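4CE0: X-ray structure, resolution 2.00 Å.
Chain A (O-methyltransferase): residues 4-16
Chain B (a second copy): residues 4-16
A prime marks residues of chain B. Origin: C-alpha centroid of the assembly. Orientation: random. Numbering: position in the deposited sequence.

Chain A (4-16) QNALYLDLLKKVL
Chain B, residues 4-16: QNALYLDLLKKVL

Two copies of one O-methyltransferase segment pair about an exact two-fold axis, so every contact described occurs twice or lies across the axis. In each chain Gln4 and Asn5 precede an α-helix spanning 6-16; Asn5 has phi/psi 54/47, and its N donates to Gln4 OE1 (3.0 Å). The helices run in nearly the same direction, 30° apart, with axes 7.7 Å apart at closest approach. Tyr8 meets Tyr8′ with CA atoms only 3.9 Å apart; the CA separation is 6.4 Å at Asn5-Asn5′ and 7.5 Å at Val15-Val15′. At this pinch the CA-to-CB bond of Tyr8 (chi1 t, chi2 55°) points sideways to the other helix, and that of Leu7′ (m, t) points toward it, laying Leu7′ CB over one ring face, 3.7 Å from the Tyr8 ring centroid. Toward the C-terminal ends, where the helices diverge, Leu11 (t, p) fills the widening gap: its CD2 lies 3.8 Å from Leu11′ CD2, 4.0 Å from Tyr8′ CE1 and 4.0 Å from Leu12′ CD1. Val15 (t) continues the apolar seam, CG2 to Val15′ CG2 3.7 Å. At the N-terminal end water fills the hollow: no direct hydrogen bond crosses, but water 2 donates to Asn5 OD1 (chi1 m, chi2 -63°; 3.1 Å) and Asn5′ OD1 (2.7 Å) and accepts from Tyr8 N (3.0 Å); water 3 repeats this with chains exchanged, accepting from Tyr8′ N. Lys14 NZ bridges Asp10 OD2 (2.6 Å) within its own helix, clear of the contact.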

ATOM      1  N   GLN A   4      -2.234 -12.989 -10.957  1.00 68.98           N
ATOM      2  CA  GLN A   4      -1.188 -12.013 -11.192  1.00 59.93           C
ATOM      3  C   GLN A   4      -1.164 -10.890 -10.159  1.00 48.25           C
ATOM      4  O   GLN A   4      -2.192 -10.574  -9.547  1.00 37.52           O
ATOM      5  CB  GLN A   4      -1.305 -11.451 -12.612  1.00 59.39           C
ATOM      6  CG  GLN A   4      -0.179 -11.906 -13.558  1.00 56.24           C
ATOM      7  CD  GLN A   4       1.205 -11.468 -13.091  1.00 52.00           C
ATOM      8  OE1 GLN A   4       1.635 -11.786 -11.979  1.00 53.94           O
ATOM      9  NE2 GLN A   4       1.904 -10.728 -13.940  1.00 48.64           N
ATOM     10  N   ASN A   5       0.033 -10.322  -9.969  1.00 30.16           N
ATOM     11  CA  ASN A   5       0.257  -9.234  -9.029  1.00 26.56           C
ATOM     12  C   ASN A   5      -0.199  -9.507  -7.605  1.00 26.32           C
ATOM     13  O   ASN A   5      -0.824  -8.665  -6.961  1.00 20.47           O
ATOM     14  CB  ASN A   5      -0.376  -7.955  -9.572  1.00 21.05           C
ATOM     15  CG  ASN A   5       0.407  -7.384 -10.750  1.00 28.77           C
ATOM     16  OD1 ASN A   5       1.562  -7.009 -10.604  1.00 31.62           O
ATOM     17  ND2 ASN A   5      -0.223  -7.317 -11.919  1.00 29.84           N
ATOM     18  N   ALA A   6       0.160 -10.672  -7.078  1.00 28.47           N
ATOM     19  CA  ALA A   6      -0.240 -11.018  -5.716  1.00 19.73           C
ATOM     20  C   ALA A   6       0.289 -10.052  -4.656  1.00 18.03           C
ATOM     21  O   ALA A   6      -0.430  -9.735  -3.716  1.00 20.77           O
ATOM     22  CB  ALA A   6       0.191 -12.467  -5.363  1.00 26.80           C
ATOM     23  N   LEU A   7       1.545  -9.612  -4.786  1.00 19.33           N
ATOM     24  CA  LEU A   7       2.153  -8.671  -3.808  1.00 17.83           C
ATOM     25  C   LEU A   7       1.381  -7.360  -3.721  1.00 14.03           C
ATOM     26  O   LEU A   7       1.067  -6.853  -2.626  1.00 14.25           O
ATOM     27  CB  LEU A   7       3.606  -8.389  -4.184  1.00 20.65           C
ATOM     28  CG  LEU A   7       4.602  -9.522  -3.910  1.00 24.29           C
ATOM     29  CD1 LEU A   7       5.968  -9.170  -4.446  1.00 25.89           C
ATOM     30  CD2 LEU A   7       4.652  -9.784  -2.426  1.00 25.34           C
ATOM     31  N   TYR A   8       1.074  -6.819  -4.895  1.00 18.48           N
ATOM     32  CA  TYR A   8       0.229  -5.633  -5.009  1.00 18.08           C
ATOM     33  C   TYR A   8      -1.059  -5.780  -4.231  1.00 15.64           C
ATOM     34  O   TYR A   8      -1.363  -4.969  -3.350  1.00 15.51           O
ATOM     35  CB  TYR A   8      -0.075  -5.395  -6.477  1.00 21.16           C
ATOM     36  CG  TYR A   8      -1.043  -4.282  -6.782  1.00 17.93           C
ATOM     37  CD1 TYR A   8      -0.832  -2.981  -6.307  1.00 13.07           C
ATOM     38  CD2 TYR A   8      -2.173  -4.524  -7.556  1.00 15.05           C
ATOM     39  CE1 TYR A   8      -1.720  -1.941  -6.609  1.00 15.07           C
ATOM     40  CE2 TYR A   8      -3.071  -3.477  -7.879  1.00  9.56           C
ATOM     41  CZ  TYR A   8      -2.835  -2.204  -7.399  1.00 20.34           C
ATOM     42  OH  TYR A   8      -3.733  -1.211  -7.716  1.00 18.71           O
ATOM     43  N   LEU A   9      -1.821  -6.830  -4.538  1.00 12.19           N
ATOM     44  CA  LEU A   9      -3.131  -7.005  -3.912  1.00 18.82           C
ATOM     45  C   LEU A   9      -3.048  -7.277  -2.399  1.00 18.53           C
ATOM     46  O   LEU A   9      -3.877  -6.791  -1.617  1.00 15.80           O
ATOM     47  CB  LEU A   9      -3.902  -8.113  -4.607  1.00 16.81           C
ATOM     48  CG  LEU A   9      -4.206  -7.833  -6.069  1.00 17.41           C
ATOM     49  CD1 LEU A   9      -4.944  -9.014  -6.708  1.00 22.43           C
ATOM     50  CD2 LEU A   9      -5.050  -6.605  -6.198  1.00 18.30           C
ATOM     51  N   ASP A  10      -2.034  -8.013  -1.982  1.00 18.81           N
ATOM     52  CA  ASP A  10      -1.832  -8.259  -0.566  1.00 19.29           C
ATOM     53  C   ASP A  10      -1.530  -6.959   0.154  1.00 24.43           C
ATOM     54  O   ASP A  10      -2.131  -6.663   1.196  1.00 15.88           O
ATOM     55  CB  ASP A  10      -0.679  -9.233  -0.351  1.00 28.20           C
ATOM     56  CG  ASP A  10      -0.486  -9.591   1.117  1.00 36.54           C
ATOM     57  OD1 ASP A  10      -1.408 -10.208   1.711  1.00 42.93           O
ATOM     58  OD2 ASP A  10       0.586  -9.268   1.673  1.00 38.06           O
ATOM     59  N   LEU A  11      -0.619  -6.153  -0.404  1.00 19.16           N
ATOM     60  CA  LEU A  11      -0.374  -4.840   0.201  1.00 16.54           C
ATOM     61  C   LEU A  11      -1.638  -3.960   0.229  1.00 17.66           C
ATOM     62  O   LEU A  11      -1.929  -3.284   1.241  1.00 17.58           O
ATOM     63  CB  LEU A  11       0.790  -4.124  -0.472  1.00 16.18           C
ATOM     64  CG  LEU A  11       1.058  -2.688  -0.014  1.00 18.70           C
ATOM     65  CD1 LEU A  11       1.414  -2.595   1.441  1.00 23.26           C
ATOM     66  CD2 LEU A  11       2.183  -2.083  -0.934  1.00 17.22           C
ATOM     67  N   LEU A  12      -2.380  -3.960  -0.866  1.00 18.85           N
ATOM     68  CA  LEU A  12      -3.589  -3.133  -0.966  1.00 13.00           C
ATOM     69  C   LEU A  12      -4.590  -3.413   0.163  1.00 17.05           C
ATOM     70  O   LEU A  12      -5.125  -2.469   0.761  1.00 12.23           O
ATOM     71  CB  LEU A  12      -4.254  -3.297  -2.326  1.00 11.46           C
ATOM     72  CG  LEU A  12      -5.377  -2.313  -2.679  1.00 16.12           C
ATOM     73  CD1 LEU A  12      -4.960  -0.853  -2.477  1.00 17.91           C
ATOM     74  CD2 LEU A  12      -5.822  -2.510  -4.092  1.00 22.24           C
ATOM     75  N   LYS A  13      -4.810  -4.689   0.474  1.00 23.34           N
ATOM     76  CA  LYS A  13      -5.726  -5.077   1.568  1.00 19.34           C
ATOM     77  C   LYS A  13      -5.271  -4.498   2.895  1.00 24.69           C
ATOM     78  O   LYS A  13      -6.088  -4.009   3.669  1.00 21.36           O
ATOM     79  CB  LYS A  13      -5.874  -6.609   1.638  1.00 20.48           C
ATOM     80  CG  LYS A  13      -6.638  -7.151   0.410  1.00 15.34           C
ATOM     81  CD  LYS A  13      -6.849  -8.636   0.440  1.00 18.68           C
ATOM     82  CE  LYS A  13      -5.555  -9.376   0.281  1.00 24.82           C
ATOM     83  NZ  LYS A  13      -5.821 -10.789  -0.103  1.00 30.70           N
ATOM     84  N   LYS A  14      -3.969  -4.559   3.160  1.00 17.82           N
ATOM     85  CA  LYS A  14      -3.410  -3.973   4.366  1.00 25.38           C
ATOM     86  C   LYS A  14      -3.631  -2.468   4.368  1.00 24.12           C
ATOM     87  O   LYS A  14      -3.981  -1.872   5.388  1.00 23.11           O
ATOM     88  CB  LYS A  14      -1.905  -4.248   4.439  1.00 23.02           C
ATOM     89  CG  LYS A  14      -1.502  -5.685   4.775  1.00 22.32           C
ATOM     90  CD  LYS A  14       0.035  -5.779   4.613  1.00 27.72           C
ATOM     91  CE  LYS A  14       0.640  -7.118   5.039  1.00 33.84           C
ATOM     92  NZ  LYS A  14       0.336  -8.201   4.062  1.00 38.26           N
ATOM     93  N   VAL A  15      -3.405  -1.842   3.216  1.00 16.23           N
ATOM     94  CA  VAL A  15      -3.581  -0.395   3.120  1.00 23.05           C
ATOM     95  C   VAL A  15      -5.049   0.053   3.287  1.00 21.97           C
ATOM     96  O   VAL A  15      -5.329   0.973   4.036  1.00 22.28           O
ATOM     97  CB  VAL A  15      -3.023   0.134   1.791  1.00 22.43           C
ATOM     98  CG1 VAL A  15      -3.118   1.648   1.753  1.00 25.71           C
ATOM     99  CG2 VAL A  15      -1.572  -0.359   1.625  1.00 29.42           C
ATOM    100  N   LEU A  16      -5.971  -0.582   2.576  1.00 18.28           N
ATOM    101  CA  LEU A  16      -7.373  -0.171   2.609  1.00 22.07           C
ATOM    102  C   LEU A  16      -8.008  -0.314   4.002  1.00 14.48           C
ATOM    103  O   LEU A  16      -8.907   0.433   4.358  1.00 19.95           O
ATOM    104  CB  LEU A  16      -8.174  -1.015   1.613  1.00 14.24           C
ATOM    105  CG  LEU A  16      -7.901  -0.732   0.156  1.00 19.08           C
ATOM    106  CD1 LEU A  16      -8.438  -1.881  -0.742  1.00 18.98           C
ATOM    107  CD2 LEU A  16      -8.525   0.576  -0.211  1.00 16.77           C
TER
ATOM    108  N   GLN B   4       9.816  -6.321 -12.548  1.00 68.98           N
ATOM    109  CA  GLN B   4       8.687  -7.085 -12.055  1.00 59.93           C
ATOM    110  C   GLN B   4       7.956  -6.409 -10.899  1.00 48.25           C
ATOM    111  O   GLN B   4       8.548  -5.614 -10.158  1.00 37.52           O
ATOM    112  CB  GLN B   4       9.137  -8.498 -11.671  1.00 59.39           C
ATOM    113  CG  GLN B   4       8.622  -9.597 -12.617  1.00 56.24           C
ATOM    114  CD  GLN B   4       7.100  -9.684 -12.656  1.00 52.00           C
ATOM    115  OE1 GLN B   4       6.411  -8.708 -12.967  1.00 53.94           O
ATOM    116  NE2 GLN B   4       6.570 -10.855 -12.331  1.00 48.64           N
ATOM    117  N   ASN B   5       6.661  -6.727 -10.784  1.00 30.16           N
ATOM    118  CA  ASN B   5       5.798  -6.188  -9.744  1.00 26.56           C
ATOM    119  C   ASN B   5       5.765  -4.672  -9.654  1.00 26.32           C
ATOM    120  O   ASN B   5       5.833  -4.093  -8.570  1.00 20.47           O
ATOM    121  CB  ASN B   5       6.173  -6.810  -8.401  1.00 21.05           C
ATOM    122  CG  ASN B   5       5.739  -8.268  -8.303  1.00 28.77           C
ATOM    123  OD1 ASN B   5       4.554  -8.568  -8.358  1.00 31.62           O
ATOM    124  ND2 ASN B   5       6.699  -9.177  -8.159  1.00 29.84           N
ATOM    125  N   ALA B   6       5.604  -4.011 -10.795  1.00 28.47           N
ATOM    126  CA  ALA B   6       5.567  -2.550 -10.800  1.00 19.73           C
ATOM    127  C   ALA B   6       4.428  -1.961  -9.968  1.00 18.03           C
ATOM    128  O   ALA B   6       4.628  -0.955  -9.297  1.00 20.77           O
ATOM    129  CB  ALA B   6       5.490  -2.002 -12.251  1.00 26.80           C
ATOM    130  N   LEU B   7       3.234  -2.562 -10.033  1.00 19.33           N
ATOM    131  CA  LEU B   7       2.063  -2.067  -9.263  1.00 17.83           C
ATOM    132  C   LEU B   7       2.323  -2.072  -7.761  1.00 14.03           C
ATOM    133  O   LEU B   7       2.052  -1.090  -7.043  1.00 14.25           O
ATOM    134  CB  LEU B   7       0.832  -2.915  -9.576  1.00 20.65           C
ATOM    135  CG  LEU B   7       0.191  -2.685 -10.949  1.00 24.29           C
ATOM    136  CD1 LEU B   7      -0.926  -3.672 -11.187  1.00 25.89           C
ATOM    137  CD2 LEU B   7      -0.313  -1.266 -11.025  1.00 25.34           C
ATOM    138  N   TYR B   8       2.858  -3.196  -7.296  1.00 18.48           N
ATOM    139  CA  TYR B   8       3.292  -3.336  -5.909  1.00 18.08           C
ATOM    140  C   TYR B   8       4.191  -2.198  -5.480  1.00 15.64           C
ATOM    141  O   TYR B   8       3.899  -1.490  -4.512  1.00 15.51           O
ATOM    142  CB  TYR B   8       4.022  -4.658  -5.761  1.00 21.16           C
ATOM    143  CG  TYR B   8       4.656  -4.920  -4.420  1.00 17.93           C
ATOM    144  CD1 TYR B   8       3.910  -4.858  -3.236  1.00 13.07           C
ATOM    145  CD2 TYR B   8       6.006  -5.240  -4.330  1.00 15.05           C
ATOM    146  CE1 TYR B   8       4.494  -5.124  -1.990  1.00 15.07           C
ATOM    147  CE2 TYR B   8       6.604  -5.523  -3.077  1.00  9.56           C
ATOM    148  CZ  TYR B   8       5.843  -5.458  -1.928  1.00 20.34           C
ATOM    149  OH  TYR B   8       6.455  -5.722  -0.723  1.00 18.71           O
ATOM    150  N   LEU B   9       5.289  -2.001  -6.212  1.00 12.19           N
ATOM    151  CA  LEU B   9       6.270  -0.991  -5.821  1.00 18.82           C
ATOM    152  C   LEU B   9       5.729   0.448  -5.914  1.00 18.53           C
ATOM    153  O   LEU B   9       6.033   1.300  -5.068  1.00 15.80           O
ATOM    154  CB  LEU B   9       7.533  -1.135  -6.650  1.00 16.81           C
ATOM    155  CG  LEU B   9       8.249  -2.463  -6.464  1.00 17.41           C
ATOM    156  CD1 LEU B   9       9.483  -2.548  -7.367  1.00 22.43           C
ATOM    157  CD2 LEU B   9       8.675  -2.626  -5.040  1.00 18.30           C
ATOM    158  N   ASP B  10       4.902   0.708  -6.910  1.00 18.81           N
ATOM    159  CA  ASP B  10       4.283   2.015  -7.034  1.00 19.29           C
ATOM    160  C   ASP B  10       3.368   2.277  -5.853  1.00 24.43           C
ATOM    161  O   ASP B  10       3.433   3.347  -5.233  1.00 15.88           O
ATOM    162  CB  ASP B  10       3.477   2.105  -8.325  1.00 28.20           C
ATOM    163  CG  ASP B  10       2.881   3.491  -8.543  1.00 36.54           C
ATOM    164  OD1 ASP B  10       3.664   4.462  -8.705  1.00 42.93           O
ATOM    165  OD2 ASP B  10       1.637   3.606  -8.565  1.00 38.06           O
ATOM    166  N   LEU B  11       2.526   1.295  -5.508  1.00 19.16           N
ATOM    167  CA  LEU B  11       1.699   1.465  -4.310  1.00 16.54           C
ATOM    168  C   LEU B  11       2.543   1.655  -3.035  1.00 17.66           C
ATOM    169  O   LEU B  11       2.231   2.513  -2.180  1.00 17.58           O
ATOM    170  CB  LEU B  11       0.702   0.324  -4.154  1.00 16.18           C
ATOM    171  CG  LEU B  11      -0.129   0.321  -2.868  1.00 18.70           C
ATOM    172  CD1 LEU B  11      -0.998   1.535  -2.730  1.00 23.26           C
ATOM    173  CD2 LEU B  11      -0.969  -1.011  -2.831  1.00 17.22           C
ATOM    174  N   LEU B  12       3.596   0.865  -2.902  1.00 18.85           N
ATOM    175  CA  LEU B  12       4.453   0.933  -1.713  1.00 13.00           C
ATOM    176  C   LEU B  12       5.011   2.341  -1.467  1.00 17.05           C
ATOM    177  O   LEU B  12       4.985   2.825  -0.327  1.00 12.23           O
ATOM    178  CB  LEU B  12       5.582  -0.086  -1.791  1.00 11.46           C
ATOM    179  CG  LEU B  12       6.409  -0.314  -0.519  1.00 16.12           C
ATOM    180  CD1 LEU B  12       5.532  -0.604   0.703  1.00 17.91           C
ATOM    181  CD2 LEU B  12       7.373  -1.440  -0.715  1.00 22.24           C
ATOM    182  N   LYS B  13       5.472   3.002  -2.527  1.00 23.34           N
ATOM    183  CA  LYS B  13       6.000   4.379  -2.418  1.00 19.34           C
ATOM    184  C   LYS B  13       4.945   5.330  -1.883  1.00 24.69           C
ATOM    185  O   LYS B  13       5.240   6.170  -1.039  1.00 21.36           O
ATOM    186  CB  LYS B  13       6.562   4.857  -3.770  1.00 20.48           C
ATOM    187  CG  LYS B  13       7.843   4.081  -4.147  1.00 15.34           C
ATOM    188  CD  LYS B  13       8.461   4.530  -5.438  1.00 18.68           C
ATOM    189  CE  LYS B  13       7.597   4.177  -6.611  1.00 24.82           C
ATOM    190  NZ  LYS B  13       8.391   4.242  -7.867  1.00 30.70           N
ATOM    191  N   LYS B  14       3.717   5.201  -2.379  1.00 17.82           N
ATOM    192  CA  LYS B  14       2.612   6.007  -1.890  1.00 25.38           C
ATOM    193  C   LYS B  14       2.358   5.712  -0.420  1.00 24.12           C
ATOM    194  O   LYS B  14       2.119   6.614   0.384  1.00 23.11           O
ATOM    195  CB  LYS B  14       1.338   5.692  -2.682  1.00 23.02           C
ATOM    196  CG  LYS B  14       1.288   6.229  -4.112  1.00 22.32           C
ATOM    197  CD  LYS B  14       0.018   5.645  -4.777  1.00 27.72           C
ATOM    198  CE  LYS B  14      -0.271   6.180  -6.180  1.00 33.84           C
ATOM    199  NZ  LYS B  14       0.673   5.631  -7.192  1.00 38.26           N
ATOM    200  N   VAL B  15       2.389   4.429  -0.067  1.00 16.23           N
ATOM    201  CA  VAL B  15       2.148   4.044   1.321  1.00 23.05           C
ATOM    202  C   VAL B  15       3.251   4.527   2.289  1.00 21.97           C
ATOM    203  O   VAL B  15       2.953   5.081   3.333  1.00 22.28           O
ATOM    204  CB  VAL B  15       1.980   2.523   1.443  1.00 22.43           C
ATOM    205  CG1 VAL B  15       1.627   2.150   2.870  1.00 25.71           C
ATOM    206  CG2 VAL B  15       0.906   2.056   0.440  1.00 29.42           C
ATOM    207  N   LEU B  16       4.512   4.299   1.948  1.00 18.28           N
ATOM    208  CA  LEU B  16       5.615   4.647   2.840  1.00 22.07           C
ATOM    209  C   LEU B  16       5.714   6.158   3.111  1.00 14.48           C
ATOM    210  O   LEU B  16       6.156   6.574   4.172  1.00 19.95           O
ATOM    211  CB  LEU B  16       6.935   4.170   2.227  1.00 14.24           C
ATOM    212  CG  LEU B  16       7.139   2.675   2.209  1.00 19.08           C
ATOM    213  CD1 LEU B  16       8.281   2.282   1.230  1.00 18.98           C
ATOM    214  CD2 LEU B  16       7.433   2.206   3.597  1.00 16.77           C
TER
HETATM  215  O   HOH W   1       2.910  -4.950 -11.892  1.00 29.38           O
HETATM  216  O   HOH W   2       2.317  -7.280  -7.570  1.00 36.00           O
HETATM  217  O   HOH W   3       2.868  -5.926  -8.505  1.00 36.00           O
HETATM  218  O   HOH W   4       3.218 -10.656  -7.105  1.00 29.38           O